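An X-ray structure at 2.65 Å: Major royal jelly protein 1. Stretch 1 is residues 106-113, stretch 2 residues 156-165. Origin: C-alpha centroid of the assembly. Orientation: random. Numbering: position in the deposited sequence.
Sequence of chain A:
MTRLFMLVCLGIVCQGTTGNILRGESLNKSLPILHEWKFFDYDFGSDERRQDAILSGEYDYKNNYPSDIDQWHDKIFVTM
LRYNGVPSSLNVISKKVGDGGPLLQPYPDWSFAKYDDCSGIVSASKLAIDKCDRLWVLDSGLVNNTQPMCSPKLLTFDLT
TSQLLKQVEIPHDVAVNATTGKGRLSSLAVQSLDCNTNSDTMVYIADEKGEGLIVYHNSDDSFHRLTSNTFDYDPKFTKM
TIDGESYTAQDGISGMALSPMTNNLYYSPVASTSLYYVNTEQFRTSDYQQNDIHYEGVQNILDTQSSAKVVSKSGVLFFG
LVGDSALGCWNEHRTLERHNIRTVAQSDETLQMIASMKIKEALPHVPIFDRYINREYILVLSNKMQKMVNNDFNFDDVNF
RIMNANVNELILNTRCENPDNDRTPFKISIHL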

# COMPACT_ATOMS: atom_id res chain seq x y z
N PRO A 106 38.05 0.81 0.54
CA PRO A 106 38.59 -0.28 1.38
C PRO A 106 37.64 -0.79 2.46
O PRO A 106 36.96 0.01 3.09
CB PRO A 106 39.80 0.37 2.05
CG PRO A 106 40.25 1.36 1.04
CD PRO A 106 39.00 1.93 0.45
N TYR A 107 37.62 -2.10 2.67
CA TYR A 107 36.79 -2.71 3.71
C TYR A 107 37.71 -3.33 4.78
O TYR A 107 38.70 -3.96 4.42
CB TYR A 107 35.87 -3.79 3.10
CG TYR A 107 34.89 -4.43 4.06
CD1 TYR A 107 33.64 -3.88 4.27
CD2 TYR A 107 35.20 -5.61 4.74
CE1 TYR A 107 32.72 -4.47 5.12
CE2 TYR A 107 34.30 -6.21 5.62
CZ TYR A 107 33.06 -5.62 5.80
OH TYR A 107 32.14 -6.18 6.66
N PRO A 108 37.43 -3.17 6.08
CA PRO A 108 36.33 -2.35 6.62
C PRO A 108 36.59 -0.84 6.48
O PRO A 108 35.71 -0.10 6.04
CB PRO A 108 36.31 -2.74 8.09
CG PRO A 108 36.76 -4.17 8.10
CD PRO A 108 37.69 -4.35 6.93
N ASP A 109 37.79 -0.41 6.86
CA ASP A 109 38.26 0.97 6.73
C ASP A 109 39.68 0.88 6.17
O ASP A 109 40.17 -0.23 5.90
CB ASP A 109 38.23 1.68 8.11
CG ASP A 109 38.69 0.76 9.27
OD1 ASP A 109 39.82 0.24 9.23
OD2 ASP A 109 37.88 0.55 10.21
N TRP A 110 40.36 2.02 5.99
CA TRP A 110 41.77 2.02 5.55
C TRP A 110 42.80 1.32 6.48
O TRP A 110 43.89 0.98 6.02
CB TRP A 110 42.24 3.45 5.28
CG TRP A 110 41.63 4.06 4.07
CD1 TRP A 110 40.45 4.75 4.00
CD2 TRP A 110 42.15 4.02 2.73
NE1 TRP A 110 40.21 5.15 2.70
CE2 TRP A 110 41.24 4.71 1.90
CE3 TRP A 110 43.30 3.45 2.15
CZ2 TRP A 110 41.46 4.87 0.53
CZ3 TRP A 110 43.51 3.60 0.79
CH2 TRP A 110 42.59 4.31 -0.01
N SER A 111 42.44 1.11 7.75
CA SER A 111 43.26 0.36 8.73
C SER A 111 43.80 -0.98 8.23
O SER A 111 44.95 -1.35 8.52
CB SER A 111 42.45 0.12 10.02
N PHE A 112 42.98 -1.71 7.46
CA PHE A 112 43.34 -3.04 6.92
C PHE A 112 44.03 -2.98 5.55
O PHE A 112 44.55 -4.00 5.08
CB PHE A 112 42.10 -3.93 6.87
CG PHE A 112 41.49 -4.20 8.22
CD1 PHE A 112 40.65 -3.26 8.81
CD2 PHE A 112 41.78 -5.37 8.92
CE1 PHE A 112 40.09 -3.49 10.06
CE2 PHE A 112 41.22 -5.61 10.16
CZ PHE A 112 40.38 -4.67 10.74
N ALA A 113 44.06 -1.79 4.94
CA ALA A 113 44.80 -1.56 3.70
C ALA A 113 46.32 -1.52 3.90
O ALA A 113 47.06 -1.70 2.93
CB ALA A 113 44.34 -0.26 3.05
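Stretch 2 (156-165) TFDLTTSQLL

Aromatic rings often hold an irregular segment against a β-hairpin without a single hydrogen bond between them, and this contact is a compact example. At its apolar centre lies Phe157, whose CA-to-CB bond points toward stretch 1. Its edge meets the face of Phe112, in a short 3-10 segment spanning 110-112, with ring centroids 5.5 Å apart and planes at 75°, while its own face receives the edge of Tyr107, with centroids 6.0 Å apart and planes again at 75°. Pro108, which follows a cis peptide bond, fills in beside these rings: its CG lies 3.7 Å from Phe157 CE1. Farther out, Leu164 CD2 packs 3.8 Å from Phe112 CE2, at the edge of that ring, and Leu159 CD2 comes within 3.7 Å of Tyr107 OH.

Stretch 2 runs out along strand 156-158, turns, and returns through a strand that includes Leu164 and Leu165. Asp158 N to Gln163 O and Leu165 N to Thr156 O, both 2.8 Å, tie the two arms together. The turn brings Ser162, with a positive phi of 67°, beside Pro108; their CA atoms, 5.8 Å apart, are the nearest CA pair between the stretches. Here polar atoms reach the contact, but against carbon: Ser162 O lies 3.3 Å from Pro108 CG, and Tyr107 OH 3.5 Å from Ser162 CA. Just before Ser162 in the chain, the CA-to-CB bonds of Thr160 and Thr161 point away from stretch 1.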

# COMPACT_ATOMS: atom_id res chain seq x y z
N THR A 156 38.30 -13.42 9.34
CA THR A 156 36.89 -13.71 9.48
C THR A 156 36.18 -12.51 10.10
O THR A 156 36.20 -12.34 11.31
CB THR A 156 36.69 -14.94 10.38
OG1 THR A 156 37.19 -16.10 9.70
CG2 THR A 156 35.22 -15.18 10.72
N PHE A 157 35.56 -11.68 9.26
CA PHE A 157 34.81 -10.50 9.71
C PHE A 157 33.33 -10.81 9.92
O PHE A 157 32.77 -11.65 9.23
CB PHE A 157 34.91 -9.39 8.68
CG PHE A 157 36.32 -8.96 8.40
CD1 PHE A 157 36.90 -7.94 9.13
CD2 PHE A 157 37.05 -9.56 7.39
CE1 PHE A 157 38.20 -7.53 8.87
CE2 PHE A 157 38.35 -9.17 7.12
CZ PHE A 157 38.92 -8.14 7.86
N ASP A 158 32.70 -10.13 10.88
CA ASP A 158 31.25 -10.18 11.04
C ASP A 158 30.66 -9.09 10.14
O ASP A 158 30.88 -7.90 10.38
CB ASP A 158 30.84 -9.97 12.50
CG ASP A 158 29.34 -10.22 12.76
OD1 ASP A 158 28.66 -10.82 11.90
OD2 ASP A 158 28.85 -9.82 13.83
N LEU A 159 29.93 -9.52 9.11
CA LEU A 159 29.35 -8.60 8.13
C LEU A 159 28.31 -7.67 8.71
O LEU A 159 28.14 -6.56 8.20
CB LEU A 159 28.76 -9.36 6.93
CG LEU A 159 29.83 -10.00 6.02
CD1 LEU A 159 29.27 -11.17 5.26
CD2 LEU A 159 30.40 -8.99 5.04
N THR A 160 27.64 -8.10 9.78
CA THR A 160 26.64 -7.26 10.46
C THR A 160 27.30 -6.02 11.09
O THR A 160 26.73 -4.94 11.05
CB THR A 160 25.86 -8.03 11.56
OG1 THR A 160 26.75 -8.43 12.60
CG2 THR A 160 25.18 -9.28 11.00
N THR A 161 28.51 -6.19 11.65
CA THR A 161 29.22 -5.11 12.35
C THR A 161 30.38 -4.48 11.59
O THR A 161 30.83 -3.41 11.98
CB THR A 161 29.82 -5.63 13.67
OG1 THR A 161 30.85 -6.59 13.39
CG2 THR A 161 28.76 -6.28 14.55
N SER A 162 30.89 -5.15 10.56
CA SER A 162 32.13 -4.75 9.86
C SER A 162 33.40 -4.89 10.73
O SER A 162 34.45 -4.35 10.38
CB SER A 162 32.05 -3.33 9.28
OG SER A 162 30.79 -3.06 8.69
N GLN A 163 33.29 -5.61 11.85
CA GLN A 163 34.42 -5.81 12.75
C GLN A 163 34.98 -7.22 12.55
O GLN A 163 34.29 -8.12 12.07
CB GLN A 163 34.02 -5.57 14.22
CG GLN A 163 33.63 -4.13 14.55
CD GLN A 163 34.77 -3.13 14.41
OE1 GLN A 163 35.86 -3.31 14.98
NE2 GLN A 163 34.52 -2.06 13.66
N LEU A 164 36.24 -7.38 12.95
CA LEU A 164 37.00 -8.62 12.79
C LEU A 164 36.73 -9.57 13.96
O LEU A 164 36.85 -9.16 15.11
CB LEU A 164 38.48 -8.29 12.71
CG LEU A 164 39.50 -9.41 12.54
CD1 LEU A 164 39.07 -10.39 11.45
CD2 LEU A 164 40.86 -8.82 12.21
N LEU A 165 36.35 -10.81 13.67
CA LEU A 165 36.07 -11.83 14.70
C LEU A 165 37.29 -12.69 15.07
O LEU A 165 37.45 -13.08 16.23
CB LEU A 165 34.95 -12.77 14.24
CG LEU A 165 33.58 -12.15 13.95
CD1 LEU A 165 32.78 -13.09 13.06
CD2 LEU A 165 32.85 -11.86 15.26